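Local coordinates for protein chitin deacetylase 1 (Bombyx mori, PDB 5ZNT) that hydrolyses the N-acetamido groups of N-acetyl-D-glucosamine residues in chitin, a zinc-dependent reaction that yields chitosan and acetate, at residues Thr41-Asp46 / Thr75-His80; Ile98-Ile103 / Val143-Pro148; Glu123-Arg128 / Gln164-Asp169. One frame throughout, in Å; residues are numbered along the deposited sequence.

Contact 1 (Thr41-Asp46 / Thr75-His80); sequences TITFDD and TYFVSH. With ZN (zinc ion), chain C.
Phe-44 and Tyr-76 lie side by side on one face of two neighbouring parallel strands, and Phe-44 CD2 comes within 3.6 Å of Tyr-76 CE2, the closest approach between the two rings. The planes are 30° apart and slid past each other, so the rings barely overlap. Phe-44 CG stands anti to the carbonyl carbon, beside the backbone N (chi1 -61°), which starts its ring alongside that of Tyr-76. Beneath them the backbones are joined as a parallel pair, with Phe-44 N bonded to Thr-75 O (3.0 Å) and Phe-77 N to Phe-44 O (2.8 Å). On the other face Thr-43 CG2 meets the edge of the Phe-77 ring, while Asp-45 OD1 rests 3.4 Å from Phe-77 CB, its carboxylate turned 81° from that ring; Arg-146 takes the same oxygen in a salt bridge. Toward the C-terminal ends the pairing slackens. The bond from Asp-46 N to Phe-77 O is weak, and Asp-46, partly exposed, leaves the strand and binds the zinc ion through OD1 at 2.1 Å. Three waters share the metal with Asp-46, His-101 and His-105; one also donates to Asp-46 OD2, another to Asp-45 OD2. This is the beta-alpha-beta unit of strand 38-45, helix 53-59 and strand 75-78 in the CE4 deacetylase domain. Tyr-56 of that helix touches both rings, and strands 265-270 and 97-100 continue the parallel sheet.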
ATOM      1  N   THR A  41      -5.531   6.150  -2.673  1.00 18.34           N
ATOM      2  CA  THR A  41      -4.386   5.239  -2.774  1.00 16.66           C
ATOM      3  C   THR A  41      -4.904   3.897  -3.275  1.00 16.34           C
ATOM      4  O   THR A  41      -5.385   3.075  -2.498  1.00 17.90           O
ATOM      5  CB  THR A  41      -3.649   5.076  -1.444  1.00 18.11           C
ATOM      6  OG1 THR A  41      -4.524   4.540  -0.443  1.00 19.73           O
ATOM      7  CG2 THR A  41      -3.104   6.416  -0.955  1.00 17.75           C
ATOM      8  N   ILE A  42      -4.834   3.697  -4.589  1.00 15.31           N
ATOM      9  CA  ILE A  42      -5.025   2.369  -5.147  1.00 18.56           C
ATOM     10  C   ILE A  42      -3.803   1.525  -4.811  1.00 17.59           C
ATOM     11  O   ILE A  42      -2.668   1.958  -5.031  1.00 18.08           O
ATOM     12  CB  ILE A  42      -5.207   2.451  -6.667  1.00 18.85           C
ATOM     13  CG1 ILE A  42      -6.453   3.261  -7.032  1.00 19.53           C
ATOM     14  CG2 ILE A  42      -5.243   1.047  -7.277  1.00 17.14           C
ATOM     15  CD1 ILE A  42      -6.446   3.655  -8.523  1.00 20.84           C
ATOM     16  N   THR A  43      -4.020   0.322  -4.273  1.00 15.38           N
ATOM     17  CA  THR A  43      -2.910  -0.589  -4.015  1.00 13.54           C
ATOM     18  C   THR A  43      -3.233  -1.963  -4.577  1.00 16.67           C
ATOM     19  O   THR A  43      -4.400  -2.311  -4.784  1.00 17.06           O
ATOM     20  CB  THR A  43      -2.571  -0.714  -2.510  1.00 16.20           C
ATOM     21  OG1 THR A  43      -3.573  -1.504  -1.843  1.00 19.32           O
ATOM     22  CG2 THR A  43      -2.493   0.672  -1.831  1.00 16.27           C
ATOM     23  N   PHE A  44      -2.169  -2.748  -4.807  1.00 16.63           N
ATOM     24  CA  PHE A  44      -2.257  -4.136  -5.243  1.00 13.86           C
ATOM     25  C   PHE A  44      -1.306  -4.991  -4.417  1.00 21.32           C
ATOM     26  O   PHE A  44      -0.128  -4.638  -4.264  1.00 17.92           O
ATOM     27  CB  PHE A  44      -1.911  -4.261  -6.733  1.00 14.96           C
ATOM     28  CG  PHE A  44      -2.832  -3.489  -7.613  1.00 18.11           C
ATOM     29  CD1 PHE A  44      -4.093  -3.988  -7.916  1.00 20.16           C
ATOM     30  CD2 PHE A  44      -2.456  -2.245  -8.108  1.00 19.65           C
ATOM     31  CE1 PHE A  44      -4.965  -3.250  -8.716  1.00 21.68           C
ATOM     32  CE2 PHE A  44      -3.320  -1.518  -8.914  1.00 21.41           C
ATOM     33  CZ  PHE A  44      -4.564  -2.030  -9.221  1.00 18.76           C
ATOM     34  N   ASP A  45      -1.802  -6.108  -3.928  1.00 13.87           N
ATOM     35  CA  ASP A  45      -0.937  -6.976  -3.177  1.00 18.02           C
ATOM     36  C   ASP A  45      -0.456  -8.089  -4.072  1.00 23.75           C
ATOM     37  O   ASP A  45      -0.967  -8.328  -5.185  1.00 39.14           O
ATOM     38  CB  ASP A  45      -1.607  -7.434  -1.892  1.00 17.56           C
ATOM     39  CG  ASP A  45      -1.802  -6.314  -0.896  1.00 21.61           C
ATOM     40  OD1 ASP A  45      -1.478  -5.155  -1.231  1.00 20.85           O
ATOM     41  OD2 ASP A  45      -2.295  -6.602   0.221  1.00 22.81           O
ATOM     42  N   ASP A  46       0.542  -8.753  -3.521  1.00 14.58           N
ATOM     43  CA  ASP A  46       1.073 -10.028  -3.934  1.00 16.29           C
ATOM     44  C   ASP A  46       1.707  -9.920  -5.311  1.00 29.07           C
ATOM     45  O   ASP A  46       1.842  -8.884  -5.787  1.00 42.74           O
ATOM     46  CB  ASP A  46       0.018 -11.169  -4.091  1.00 13.75           C
ATOM     47  CG  ASP A  46      -0.905 -11.397  -2.875  1.00 21.17           C
ATOM     48  OD1 ASP A  46      -0.608 -10.878  -1.825  1.00 18.23           O
ATOM     49  OD2 ASP A  46      -1.909 -12.135  -3.085  1.00 22.87           O
ATOM     50  N   THR A  75       0.338   1.895  -5.625  1.00 17.54           N
ATOM     51  CA  THR A  75       1.347   1.299  -4.746  1.00 16.15           C
ATOM     52  C   THR A  75       1.202  -0.218  -4.804  1.00 18.50           C
ATOM     53  O   THR A  75       0.095  -0.726  -4.686  1.00 18.59           O
ATOM     54  CB  THR A  75       1.170   1.782  -3.294  1.00 17.69           C
ATOM     55  OG1 THR A  75       1.184   3.223  -3.253  1.00 17.56           O
ATOM     56  CG2 THR A  75       2.287   1.248  -2.389  1.00 14.69           C
ATOM     57  N   TYR A  76       2.314  -0.933  -4.974  1.00 18.67           N
ATOM     58  CA  TYR A  76       2.313  -2.386  -5.106  1.00 17.63           C
ATOM     59  C   TYR A  76       2.999  -2.975  -3.885  1.00 15.25           C
ATOM     60  O   TYR A  76       4.178  -2.693  -3.644  1.00 15.74           O
ATOM     61  CB  TYR A  76       3.042  -2.830  -6.374  1.00 15.26           C
ATOM     62  CG  TYR A  76       2.291  -2.450  -7.628  1.00 15.87           C
ATOM     63  CD1 TYR A  76       2.350  -1.154  -8.127  1.00 14.39           C
ATOM     64  CD2 TYR A  76       1.501  -3.378  -8.296  1.00 14.94           C
ATOM     65  CE1 TYR A  76       1.643  -0.787  -9.266  1.00 17.32           C
ATOM     66  CE2 TYR A  76       0.802  -3.027  -9.455  1.00 20.62           C
ATOM     67  CZ  TYR A  76       0.895  -1.738  -9.936  1.00 22.10           C
ATOM     68  OH  TYR A  76       0.207  -1.393 -11.061  1.00 20.02           O
ATOM     69  N   PHE A  77       2.250  -3.736  -3.091  1.00 12.23           N
ATOM     70  CA  PHE A  77       2.830  -4.470  -1.967  1.00 14.24           C
ATOM     71  C   PHE A  77       3.210  -5.850  -2.491  1.00 16.85           C
ATOM     72  O   PHE A  77       2.358  -6.722  -2.663  1.00 15.78           O
ATOM     73  CB  PHE A  77       1.851  -4.540  -0.794  1.00 17.50           C
ATOM     74  CG  PHE A  77       1.654  -3.209  -0.114  1.00 16.64           C
ATOM     75  CD1 PHE A  77       2.576  -2.750   0.818  1.00 11.89           C
ATOM     76  CD2 PHE A  77       0.572  -2.408  -0.440  1.00 18.65           C
ATOM     77  CE1 PHE A  77       2.408  -1.506   1.424  1.00 17.21           C
ATOM     78  CE2 PHE A  77       0.400  -1.176   0.170  1.00 18.25           C
ATOM     79  CZ  PHE A  77       1.314  -0.728   1.089  1.00 19.43           C
ATOM     80  N   VAL A  78       4.498  -6.045  -2.744  1.00 17.39           N
ATOM     81  CA  VAL A  78       4.972  -7.152  -3.573  1.00 14.41           C
ATOM     82  C   VAL A  78       5.453  -8.265  -2.672  1.00 15.88           C
ATOM     83  O   VAL A  78       6.254  -8.026  -1.762  1.00 14.52           O
ATOM     84  CB  VAL A  78       6.095  -6.681  -4.519  1.00 15.09           C
ATOM     85  CG1 VAL A  78       6.613  -7.869  -5.369  1.00 12.48           C
ATOM     86  CG2 VAL A  78       5.553  -5.552  -5.441  1.00 13.62           C
ATOM     87  N   SER A  79       4.970  -9.485  -2.922  1.00 14.41           N
ATOM     88  CA  SER A  79       5.497 -10.687  -2.293  1.00 15.55           C
ATOM     89  C   SER A  79       6.413 -11.405  -3.287  1.00 13.06           C
ATOM     90  O   SER A  79       6.266 -11.253  -4.498  1.00 15.50           O
ATOM     91  CB  SER A  79       4.353 -11.622  -1.844  1.00 15.37           C
ATOM     92  OG  SER A  79       3.523 -11.977  -2.960  1.00 19.71           O
ATOM     93  N   HIS A  80       7.341 -12.222  -2.760  1.00 14.45           N
ATOM     94  CA  HIS A  80       8.460 -12.721  -3.570  1.00 13.31           C
ATOM     95  C   HIS A  80       8.042 -13.820  -4.541  1.00 16.06           C
ATOM     96  O   HIS A  80       8.394 -13.774  -5.721  1.00 15.32           O
ATOM     97  CB  HIS A  80       9.576 -13.221  -2.645  1.00 13.68           C
ATOM     98  CG  HIS A  80      10.726 -13.891  -3.352  1.00 19.02           C
ATOM     99  ND1 HIS A  80      11.348 -13.351  -4.463  1.00 14.95           N
ATOM    100  CD2 HIS A  80      11.375 -15.048  -3.083  1.00 17.54           C
ATOM    101  CE1 HIS A  80      12.338 -14.148  -4.841  1.00 15.89           C
ATOM    102  NE2 HIS A  80      12.377 -15.185  -4.018  1.00 18.90           N
TER
HETATM  103 ZN    ZN C 601      -1.168 -10.991   0.231  1.00 21.15          ZN
HETATM  104  O   HOH W   1      -1.452   4.087  -3.812  1.00 15.93           O
HETATM  105  O   HOH W   2      -2.771  -9.363   0.453  1.00 21.97           O
HETATM  106  O   HOH W   3      -2.794 -12.228  -0.436  1.00 21.25           O
HETATM  107  O   HOH W   4      -2.236 -10.832   2.266  1.00 24.53           O

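Contact 2 (Ile98-Ile103 / Val143-Pro148); sequences IAVHSI and VGVRAP. With ZN (zinc ion), chain C.
His-101 ND1 donates to Arg-146 O at 2.7 Å, the shortest hydrogen bond between the segments, while NE2 of the same ring binds the zinc ion at 2.1 Å. With Asp-46 and His-105, His-101 forms the Asp-His-His metal site characteristic of CE4 deacetylases, and Arg-146 O is a second-shell group that fixes the turn of its ring. The carbonyl oxygen lies close to the ring plane, and the N-H points to it fairly straight (162°); seen from the acceptor, ND1 stands above the carbonyl plane. Chi1 sets CG of His-101 anti to the backbone N (-168°), and the end of the ring comes nearer 143-148. A hydrogen bond to this neutral acceptor would probably make NE2 a better donor to the metal.

Behind the site the backbones hold each other by two bonds about a single bridge, Val-100 with Val-145: Val-100 N to Gly-144 O, nearly straight at 177°, and Arg-146 N to Val-100 O, both 3.0 Å. The two valine side chains cross, Val-100 CG2 lying 3.7 Å from Val-145 CG2. Ala-99 CB sits against Gly-144 O. A water at the start of the pair accepts from Val-143 N and lies 2.7 Å from Ile-98 O. The guanidinium of Arg-146 leads away from this interface and is bonded to Ser-170 O and, on strand 38-45, to Thr-43 OG1 and Asp-45. Pro-148 closes the far end: its CG lies over one face of the His-101 ring and comes within 3.4 Å of Ser-102 OG, a hydroxyl that donates to His-101 O on a lone pair.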
ATOM      1  N   ILE A  98       6.838   0.800  -5.108  1.00 15.27           N
ATOM      2  CA  ILE A  98       7.043  -0.611  -4.784  1.00 18.97           C
ATOM      3  C   ILE A  98       7.255  -0.709  -3.285  1.00 15.43           C
ATOM      4  O   ILE A  98       8.135  -0.037  -2.743  1.00 16.37           O
ATOM      5  CB  ILE A  98       8.244  -1.206  -5.534  1.00 15.39           C
ATOM      6  CG1 ILE A  98       8.041  -1.086  -7.036  1.00 15.47           C
ATOM      7  CG2 ILE A  98       8.457  -2.686  -5.109  1.00 13.66           C
ATOM      8  CD1 ILE A  98       6.796  -1.809  -7.571  1.00 16.55           C
ATOM      9  N   ALA A  99       6.450  -1.537  -2.617  1.00 15.17           N
ATOM     10  CA  ALA A  99       6.552  -1.773  -1.178  1.00 15.47           C
ATOM     11  C   ALA A  99       6.630  -3.278  -0.950  1.00 18.57           C
ATOM     12  O   ALA A  99       6.475  -4.064  -1.889  1.00 17.35           O
ATOM     13  CB  ALA A  99       5.343  -1.171  -0.421  1.00 14.64           C
ATOM     14  N   VAL A 100       6.879  -3.715   0.300  1.00 15.56           N
ATOM     15  CA  VAL A 100       7.125  -5.140   0.545  1.00 18.83           C
ATOM     16  C   VAL A 100       5.923  -5.780   1.214  1.00 18.18           C
ATOM     17  O   VAL A 100       5.235  -5.168   2.048  1.00 16.74           O
ATOM     18  CB  VAL A 100       8.405  -5.407   1.359  1.00 17.30           C
ATOM     19  CG1 VAL A 100       9.625  -4.747   0.691  1.00 16.76           C
ATOM     20  CG2 VAL A 100       8.266  -4.979   2.819  1.00 17.43           C
ATOM     21  N   HIS A 101       5.697  -7.043   0.860  1.00 15.08           N
ATOM     22  CA  HIS A 101       4.598  -7.870   1.327  1.00 16.59           C
ATOM     23  C   HIS A 101       5.129  -9.251   1.729  1.00 18.48           C
ATOM     24  O   HIS A 101       4.415 -10.252   1.628  1.00 18.68           O
ATOM     25  CB  HIS A 101       3.534  -7.969   0.232  1.00 14.36           C
ATOM     26  CG  HIS A 101       2.218  -8.546   0.667  1.00 14.86           C
ATOM     27  ND1 HIS A 101       1.582  -8.181   1.833  1.00 19.32           N
ATOM     28  CD2 HIS A 101       1.386  -9.426   0.046  1.00 16.55           C
ATOM     29  CE1 HIS A 101       0.427  -8.824   1.924  1.00 21.20           C
ATOM     30  NE2 HIS A 101       0.287  -9.591   0.854  1.00 16.95           N
ATOM     31  N   SER A 102       6.409  -9.309   2.132  1.00 16.09           N
ATOM     32  CA  SER A 102       7.145 -10.462   2.671  1.00 15.73           C
ATOM     33  C   SER A 102       7.738 -11.388   1.598  1.00 16.95           C
ATOM     34  O   SER A 102       7.351 -11.352   0.426  1.00 16.05           O
ATOM     35  CB  SER A 102       6.294 -11.300   3.638  1.00 17.84           C
ATOM     36  OG  SER A 102       5.556 -12.274   2.938  1.00 17.26           O
ATOM     37  N   ILE A 103       8.694 -12.217   2.012  1.00 16.26           N
ATOM     38  CA  ILE A 103       9.277 -13.228   1.125  1.00 16.75           C
ATOM     39  C   ILE A 103       8.343 -14.424   0.983  1.00 15.98           C
ATOM     40  O   ILE A 103       8.005 -14.841  -0.131  1.00 17.77           O
ATOM     41  CB  ILE A 103      10.652 -13.665   1.663  1.00 15.18           C
ATOM     42  CG1 ILE A 103      11.667 -12.526   1.490  1.00 15.22           C
ATOM     43  CG2 ILE A 103      11.100 -14.998   0.967  1.00 15.70           C
ATOM     44  CD1 ILE A 103      13.063 -12.834   2.087  1.00 18.55           C
ATOM     45  N   VAL A 143       9.965   1.481   0.861  1.00 16.16           N
ATOM     46  CA  VAL A 143       9.961   1.972   2.242  1.00 17.74           C
ATOM     47  C   VAL A 143       8.715   1.544   3.014  1.00 19.60           C
ATOM     48  O   VAL A 143       8.621   1.786   4.224  1.00 19.63           O
ATOM     49  CB  VAL A 143      10.103   3.511   2.289  1.00 19.60           C
ATOM     50  CG1 VAL A 143      11.343   3.972   1.522  1.00 25.06           C
ATOM     51  CG2 VAL A 143       8.843   4.194   1.744  1.00 17.75           C
ATOM     52  N   GLY A 144       7.745   0.937   2.330  1.00 17.60           N
ATOM     53  CA  GLY A 144       6.505   0.532   2.973  1.00 14.71           C
ATOM     54  C   GLY A 144       6.386  -0.960   3.205  1.00 20.88           C
ATOM     55  O   GLY A 144       7.030  -1.763   2.518  1.00 17.83           O
ATOM     56  N   VAL A 145       5.553  -1.341   4.175  1.00 16.18           N
ATOM     57  CA  VAL A 145       5.331  -2.728   4.557  1.00 14.69           C
ATOM     58  C   VAL A 145       3.838  -2.965   4.659  1.00 19.86           C
ATOM     59  O   VAL A 145       3.115  -2.139   5.236  1.00 19.80           O
ATOM     60  CB  VAL A 145       5.996  -3.052   5.915  1.00 17.20           C
ATOM     61  CG1 VAL A 145       5.561  -4.450   6.398  1.00 18.71           C
ATOM     62  CG2 VAL A 145       7.522  -2.993   5.801  1.00 16.38           C
ATOM     63  N   ARG A 146       3.380  -4.116   4.155  1.00 16.34           N
ATOM     64  CA  ARG A 146       2.055  -4.635   4.481  1.00 18.38           C
ATOM     65  C   ARG A 146       2.190  -6.123   4.759  1.00 19.42           C
ATOM     66  O   ARG A 146       2.714  -6.866   3.920  1.00 18.40           O
ATOM     67  CB  ARG A 146       1.049  -4.399   3.352  1.00 15.83           C
ATOM     68  CG  ARG A 146      -0.334  -5.028   3.613  1.00 17.50           C
ATOM     69  CD  ARG A 146      -1.348  -4.538   2.559  1.00 17.36           C
ATOM     70  NE  ARG A 146      -1.762  -3.143   2.760  1.00 18.31           N
ATOM     71  CZ  ARG A 146      -2.444  -2.418   1.873  1.00 18.83           C
ATOM     72  NH1 ARG A 146      -2.794  -2.944   0.697  1.00 17.28           N
ATOM     73  NH2 ARG A 146      -2.786  -1.165   2.169  1.00 18.01           N
ATOM     74  N   ALA A 147       1.702  -6.560   5.923  1.00 15.50           N
ATOM     75  CA  ALA A 147       1.837  -7.963   6.327  1.00 17.01           C
ATOM     76  C   ALA A 147       0.815  -8.845   5.616  1.00 18.44           C
ATOM     77  O   ALA A 147      -0.328  -8.427   5.406  1.00 17.61           O
ATOM     78  CB  ALA A 147       1.673  -8.118   7.844  1.00 16.80           C
ATOM     79  N   PRO A 148       1.220 -10.060   5.221  1.00 17.05           N
ATOM     80  CA  PRO A 148       0.264 -11.045   4.714  1.00 16.73           C
ATOM     81  C   PRO A 148      -0.919 -11.227   5.656  1.00 20.66           C
ATOM     82  O   PRO A 148      -0.776 -11.192   6.888  1.00 20.65           O
ATOM     83  CB  PRO A 148       1.102 -12.328   4.614  1.00 21.20           C
ATOM     84  CG  PRO A 148       2.493 -11.819   4.319  1.00 19.69           C
ATOM     85  CD  PRO A 148       2.609 -10.552   5.173  1.00 17.61           C
TER
HETATM   86 ZN    ZN C 601      -1.168 -10.991   0.231  1.00 21.15          ZN
HETATM   87  O   HOH W   5       7.566   1.493  -0.548  1.00 18.17           O
HETATM   88  O   HOH W   2      -2.771  -9.363   0.453  1.00 21.97           O
HETATM   89  O   HOH W   4      -2.236 -10.832   2.266  1.00 24.53           O
HETATM   90  O   HOH W   3      -2.794 -12.228  -0.436  1.00 21.25           O

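Contact 3 (Glu123-Arg128 / Gln164-Asp169); sequences EMAGMR and QAFLYD
Arg-128 reaches from helix 117-134 to the chain at the end of helix 154-163 and holds Gln-164 O with two nitrogens. NH1 donates at 2.9 Å and NH2 at 3.0 Å to that one carbonyl oxygen, which lies in the guanidinium plane; NH2 approaches on a lone pair, whereas NH1 is tilted from the carbonyl plane. Ala-165, just after helix 154-163, has positive phi and completes a Schellman motif.

The second interaction is a stack. The guanidinium lies flat on Phe-166, planes 12° apart, in a cation-pi contact with Arg-128 CZ 4.2 Å from the ring centroid. NH1 stands over the ring centre. CG of Arg-128 is anti to the backbone N (chi1 179°), and the chain bends at chi3.

Apolar and edge contacts fill in beside it. Met-124 O meets the edge of the Phe-166 ring at CZ, 3.6 Å away, and Met-124 CB and Ala-125 CB both approach CE2 of that ring. Ala-125 CB also packs against Gln-164 OE1 at 3.5 Å. An alanine in place of Arg-128 would probably leave Gln-164 O without both of these donors and uncover the ring face of Phe-166 on which the guanidinium lies.

One cationic group thus serves two unlike partners: its edge answers a carbonyl beside the end of helix 154-163, whose partial negative charge is likely to be reinforced by the helix dipole, and its face answers an aromatic ring.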
ATOM      1  N   GLU A 123      11.587 -11.582   6.868  1.00 17.70           N
ATOM      2  CA  GLU A 123      10.498 -11.520   5.894  1.00 20.47           C
ATOM      3  C   GLU A 123      10.484 -10.186   5.158  1.00 21.41           C
ATOM      4  O   GLU A 123      10.354 -10.155   3.937  1.00 18.25           O
ATOM      5  CB  GLU A 123       9.148 -11.746   6.584  1.00 20.14           C
ATOM      6  CG  GLU A 123       8.898 -13.206   7.019  1.00 19.96           C
ATOM      7  CD  GLU A 123       8.498 -14.085   5.838  1.00 20.68           C
ATOM      8  OE1 GLU A 123       8.535 -13.601   4.692  1.00 19.54           O
ATOM      9  OE2 GLU A 123       8.126 -15.253   6.047  1.00 21.13           O
ATOM     10  N   MET A 124      10.595  -9.067   5.885  1.00 18.82           N
ATOM     11  CA  MET A 124      10.325  -7.767   5.268  1.00 17.75           C
ATOM     12  C   MET A 124      11.604  -7.084   4.796  1.00 19.07           C
ATOM     13  O   MET A 124      11.674  -6.619   3.653  1.00 15.91           O
ATOM     14  CB  MET A 124       9.548  -6.868   6.253  1.00 17.55           C
ATOM     15  CG  MET A 124       8.152  -7.458   6.612  1.00 14.81           C
ATOM     16  SD  MET A 124       7.204  -7.816   5.115  1.00 19.12           S
ATOM     17  CE  MET A 124       5.662  -8.297   5.881  1.00 19.79           C
ATOM     18  N   ALA A 125      12.624  -6.999   5.658  1.00 20.68           N
ATOM     19  CA  ALA A 125      13.895  -6.451   5.191  1.00 17.76           C
ATOM     20  C   ALA A 125      14.519  -7.358   4.136  1.00 21.27           C
ATOM     21  O   ALA A 125      15.158  -6.868   3.201  1.00 19.81           O
ATOM     22  CB  ALA A 125      14.862  -6.244   6.358  1.00 24.00           C
ATOM     23  N   GLY A 126      14.345  -8.674   4.273  1.00 21.18           N
ATOM     24  CA  GLY A 126      14.799  -9.583   3.233  1.00 18.16           C
ATOM     25  C   GLY A 126      14.127  -9.323   1.901  1.00 19.36           C
ATOM     26  O   GLY A 126      14.782  -9.280   0.860  1.00 17.58           O
ATOM     27  N   MET A 127      12.801  -9.132   1.914  1.00 16.70           N
ATOM     28  CA  MET A 127      12.104  -8.857   0.662  1.00 17.09           C
ATOM     29  C   MET A 127      12.580  -7.542   0.060  1.00 16.42           C
ATOM     30  O   MET A 127      12.712  -7.430  -1.168  1.00 15.91           O
ATOM     31  CB  MET A 127      10.585  -8.822   0.877  1.00 16.60           C
ATOM     32  CG  MET A 127       9.778  -8.552  -0.399  1.00 19.21           C
ATOM     33  SD  MET A 127      10.185  -9.718  -1.761  1.00 18.68           S
ATOM     34  CE  MET A 127       9.207  -9.065  -3.121  1.00 15.16           C
ATOM     35  N   ARG A 128      12.849  -6.535   0.900  1.00 15.61           N
ATOM     36  CA  ARG A 128      13.436  -5.296   0.378  1.00 14.21           C
ATOM     37  C   ARG A 128      14.772  -5.559  -0.319  1.00 16.25           C
ATOM     38  O   ARG A 128      15.067  -4.970  -1.370  1.00 17.15           O
ATOM     39  CB  ARG A 128      13.612  -4.266   1.503  1.00 18.54           C
ATOM     40  CG  ARG A 128      14.257  -2.926   1.021  1.00 20.15           C
ATOM     41  CD  ARG A 128      14.305  -1.870   2.162  1.00 19.14           C
ATOM     42  NE  ARG A 128      15.066  -2.370   3.297  1.00 20.95           N
ATOM     43  CZ  ARG A 128      15.082  -1.792   4.493  1.00 27.72           C
ATOM     44  NH1 ARG A 128      14.379  -0.689   4.701  1.00 22.66           N
ATOM     45  NH2 ARG A 128      15.800  -2.316   5.477  1.00 21.14           N
ATOM     46  N   GLN A 164      14.966  -1.187  10.894  1.00 26.78           N
ATOM     47  CA  GLN A 164      15.272  -1.378   9.477  1.00 24.06           C
ATOM     48  C   GLN A 164      15.030  -0.130   8.645  1.00 27.67           C
ATOM     49  O   GLN A 164      15.218  -0.168   7.423  1.00 26.92           O
ATOM     50  CB  GLN A 164      14.442  -2.546   8.924  1.00 23.24           C
ATOM     51  CG  GLN A 164      14.874  -3.906   9.485  1.00 22.36           C
ATOM     52  CD  GLN A 164      16.340  -4.186   9.182  1.00 28.74           C
ATOM     53  OE1 GLN A 164      16.819  -3.893   8.093  1.00 28.79           O
ATOM     54  NE2 GLN A 164      17.053  -4.744  10.150  1.00 34.45           N
ATOM     55  N   ALA A 165      14.586   0.966   9.268  1.00 23.11           N
ATOM     56  CA  ALA A 165      14.414   2.242   8.581  1.00 26.81           C
ATOM     57  C   ALA A 165      13.353   2.150   7.486  1.00 26.84           C
ATOM     58  O   ALA A 165      13.469   2.771   6.432  1.00 27.18           O
ATOM     59  CB  ALA A 165      15.738   2.758   8.015  1.00 30.81           C
ATOM     60  N   PHE A 166      12.301   1.377   7.739  1.00 24.82           N
ATOM     61  CA  PHE A 166      11.124   1.472   6.890  1.00 22.08           C
ATOM     62  C   PHE A 166      10.383   2.766   7.227  1.00 26.03           C
ATOM     63  O   PHE A 166      10.455   3.264   8.354  1.00 26.91           O
ATOM     64  CB  PHE A 166      10.212   0.256   7.085  1.00 19.28           C
ATOM     65  CG  PHE A 166      10.672  -0.986   6.335  1.00 23.07           C
ATOM     66  CD1 PHE A 166      10.488  -1.095   4.957  1.00 21.94           C
ATOM     67  CD2 PHE A 166      11.298  -2.030   7.005  1.00 21.19           C
ATOM     68  CE1 PHE A 166      10.912  -2.227   4.273  1.00 19.83           C
ATOM     69  CE2 PHE A 166      11.718  -3.174   6.320  1.00 21.45           C
ATOM     70  CZ  PHE A 166      11.531  -3.265   4.953  1.00 16.48           C
ATOM     71  N   LEU A 167       9.675   3.318   6.241  1.00 22.49           N
ATOM     72  CA  LEU A 167       8.974   4.577   6.481  1.00 22.75           C
ATOM     73  C   LEU A 167       7.589   4.338   7.070  1.00 23.17           C
ATOM     74  O   LEU A 167       7.189   4.995   8.038  1.00 24.76           O
ATOM     75  CB  LEU A 167       8.866   5.375   5.185  1.00 23.35           C
ATOM     76  CG  LEU A 167       8.090   6.692   5.267  1.00 23.38           C
ATOM     77  CD1 LEU A 167       8.797   7.665   6.234  1.00 27.46           C
ATOM     78  CD2 LEU A 167       7.922   7.282   3.860  1.00 22.32           C
ATOM     79  N   TYR A 168       6.834   3.405   6.505  1.00 17.84           N
ATOM     80  CA  TYR A 168       5.465   3.262   6.952  1.00 19.48           C
ATOM     81  C   TYR A 168       5.036   1.817   6.896  1.00 21.46           C
ATOM     82  O   TYR A 168       5.560   1.011   6.116  1.00 21.57           O
ATOM     83  CB  TYR A 168       4.492   4.107   6.121  1.00 19.20           C
ATOM     84  CG  TYR A 168       4.334   3.641   4.686  1.00 21.87           C
ATOM     85  CD1 TYR A 168       3.362   2.702   4.339  1.00 18.27           C
ATOM     86  CD2 TYR A 168       5.170   4.124   3.688  1.00 18.40           C
ATOM     87  CE1 TYR A 168       3.217   2.267   3.018  1.00 18.79           C
ATOM     88  CE2 TYR A 168       5.041   3.687   2.366  1.00 20.76           C
ATOM     89  CZ  TYR A 168       4.057   2.771   2.044  1.00 18.55           C
ATOM     90  OH  TYR A 168       3.928   2.326   0.752  1.00 18.70           O
ATOM     91  N   ASP A 169       4.040   1.520   7.718  1.00 19.51           N
ATOM     92  CA  ASP A 169       3.266   0.302   7.651  1.00 18.01           C
ATOM     93  C   ASP A 169       1.871   0.618   7.126  1.00 21.64           C
ATOM     94  O   ASP A 169       1.335   1.708   7.357  1.00 21.17           O
ATOM     95  CB  ASP A 169       3.168  -0.338   9.032  1.00 20.90           C
ATOM     96  CG  ASP A 169       2.224  -1.496   9.051  1.00 21.80           C
ATOM     97  OD1 ASP A 169       2.563  -2.535   8.450  1.00 20.07           O
ATOM     98  OD2 ASP A 169       1.127  -1.377   9.629  1.00 21.49           O
TER

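How the contacts relate
From the N terminus, contact 1 comes first, closing the loop from strand 38-45 through helix 53-59 to strand 75-78 before contact 2 opens. Contact 2 closes the largely helical connection 104-142 between strands 97-100 and 144-145. Contact 3 closes that from 129 to 163 and crosses contact 2, since 123-128 lies inside its loop and 164-169 beyond its end. Strands 75-78 and 97-100 are neighbours in the parallel sheet, so contacts 1 and 2 meet there and bring Asp-46 and His-101 to the same zinc ion. Strand 144-145 pairs with 168-169, joining contacts 2 and 3. Contact 3 ties helix 117-134 to the turn after helix 154-163; separately, Met-127 packs on Val-78 and His-80.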